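Local coordinates for cell wall surface anchor protein (Streptococcus agalactiae, PDB 4Z1P), which probably acts as an adhesin of the antigen I/II family, displayed on the streptococcal cell wall through an LPXTG anchor and mediating attachment, at residues A[261-264]-A[265-268]. Numbering follows the deposited sequence.
Sequences TNLV and QYTE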
loop_
_atom_site.group_PDB
_atom_site.type_symbol
_atom_site.label_atom_id
_atom_site.label_comp_id
_atom_site.label_asym_id
_atom_site.label_seq_id
_atom_site.Cartn_x
_atom_site.Cartn_y
_atom_site.Cartn_z
ATOM N N THR A 261 -5.642 15.840 22.877
ATOM C CA THR A 261 -6.904 16.474 22.573
ATOM C C THR A 261 -8.006 15.452 22.560
ATOM O O THR A 261 -7.835 14.315 22.061
ATOM C CB THR A 261 -6.781 17.135 21.200
ATOM O OG1 THR A 261 -5.821 18.185 21.267
ATOM C CG2 THR A 261 -8.067 17.674 20.717
ATOM N N ASN A 262 -9.146 15.799 23.145
ATOM C CA ASN A 262 -10.328 14.958 23.054
ATOM C C ASN A 262 -10.838 15.082 21.613
ATOM O O ASN A 262 -11.069 16.211 21.164
ATOM C CB ASN A 262 -11.425 15.460 24.039
ATOM C CG ASN A 262 -12.617 14.542 24.080
ATOM O OD1 ASN A 262 -13.022 13.996 23.083
ATOM N ND2 ASN A 262 -13.120 14.276 25.270
ATOM N N LEU A 263 -11.058 13.961 20.909
ATOM C CA LEU A 263 -11.447 13.960 19.499
ATOM C C LEU A 263 -12.904 13.577 19.274
ATOM O O LEU A 263 -13.307 13.267 18.150
ATOM C CB LEU A 263 -10.515 13.037 18.678
ATOM C CG LEU A 263 -9.013 13.332 18.746
ATOM C CD1 LEU A 263 -8.199 12.223 18.087
ATOM C CD2 LEU A 263 -8.669 14.645 18.084
ATOM N N VAL A 264 -13.715 13.588 20.328
ATOM C CA VAL A 264 -15.081 13.081 20.177
ATOM C C VAL A 264 -15.845 13.737 19.037
ATOM O O VAL A 264 -16.688 13.088 18.416
ATOM C CB VAL A 264 -15.934 13.243 21.446
ATOM C CG1 VAL A 264 -16.055 14.711 21.847
ATOM C CG2 VAL A 264 -17.349 12.643 21.242
ATOM N N GLN A 265 -15.582 15.017 18.806
ATOM C CA GLN A 265 -16.360 15.803 17.819
ATOM C C GLN A 265 -16.193 15.252 16.379
ATOM O O GLN A 265 -17.090 15.413 15.536
ATOM C CB GLN A 265 -16.005 17.273 17.894
ATOM C CG GLN A 265 -14.582 17.612 17.476
ATOM C CD GLN A 265 -14.237 19.074 17.507
ATOM O OE1 GLN A 265 -13.332 19.487 18.248
ATOM N NE2 GLN A 265 -14.884 19.870 16.639
ATOM N N TYR A 266 -15.118 14.488 16.172
ATOM C CA TYR A 266 -14.749 13.948 14.854
ATOM C C TYR A 266 -15.118 12.483 14.740
ATOM O O TYR A 266 -14.663 11.759 13.799
ATOM C CB TYR A 266 -13.267 14.094 14.675
ATOM C CG TYR A 266 -12.749 15.505 14.907
ATOM C CD1 TYR A 266 -13.180 16.598 14.135
ATOM C CD2 TYR A 266 -11.790 15.731 15.866
ATOM C CE1 TYR A 266 -12.635 17.872 14.324
ATOM C CE2 TYR A 266 -11.263 17.006 16.075
ATOM C CZ TYR A 266 -11.703 18.061 15.325
ATOM O OH TYR A 266 -11.114 19.278 15.572
ATOM N N THR A 267 -15.935 12.007 15.679
ATOM C CA THR A 267 -16.307 10.588 15.728
ATOM C C THR A 267 -17.746 10.376 15.971
ATOM O O THR A 267 -18.472 11.303 16.337
ATOM C CB THR A 267 -15.574 9.850 16.870
ATOM O OG1 THR A 267 -16.047 10.318 18.154
ATOM C CG2 THR A 267 -14.081 10.086 16.790
ATOM N N GLU A 268 -18.151 9.126 15.776
ATOM C CA GLU A 268 -19.505 8.656 16.055
ATOM C C GLU A 268 -19.293 7.340 16.811
ATOM O O GLU A 268 -18.470 6.477 16.398
ATOM C CB GLU A 268 -20.306 8.394 14.750
ATOM C CG GLU A 268 -20.817 9.623 13.970
ATOM C CD GLU A 268 -21.709 10.583 14.800
ATOM O OE1 GLU A 268 -21.772 11.791 14.438
ATOM O OE2 GLU A 268 -22.349 10.159 15.808
HETATM O O HOH W 1 -11.397 18.603 20.014
#
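L263 and Y266 meet at an oblique angle, with methyl CD2 of L263 set against the CD2-CE2 bond of the phenol ring: it lies 4.0 Å from Y266 CD2 and equally far from CE2. Both residues carry CG anti to their own carbonyl carbon, beside the backbone N. Q265 reaches the same ring over a face, its CG standing 3.4 Å above the plane and over the centre. The first torsion of Q265 holds CG there, between its backbone N and carbonyl carbon (chi1 66°). Beyond CG the chain runs on extended, and OE1 shares a water with the backbone oxygen of N262; that water donates to both acceptors, bridging the two segments.

The backbone makes a short 3-10 turn at V264 and Q265, evidenced by successive i to i+3 bonds. Y266 N donates to L263 O over 2.9 Å, and T267 N to V264 O over 3.0 Å, each donor lying above the carbonyl plane. An Asx turn leads into it: N262 OD1 accepts from V264 N at 2.9 Å, in the carbonyl plane and nearly straight at the hydrogen (159°). The turn delivers the chain into strand 267-272, an outermost strand of a five-stranded antiparallel sheet in the antigen I/II C-terminal region.

At the exit, the side chains of T267 and V264 cross at about a right angle. T267 OG1 sits 2.9 Å from V264 O, close enough for a hydrogen bond, although the proton has another acceptor within reach; T267 CG2 lies 3.5 Å from L263 O. F286 stacks on the Y266 ring, while L263 and T267 both pack on F282 of strand 277-282.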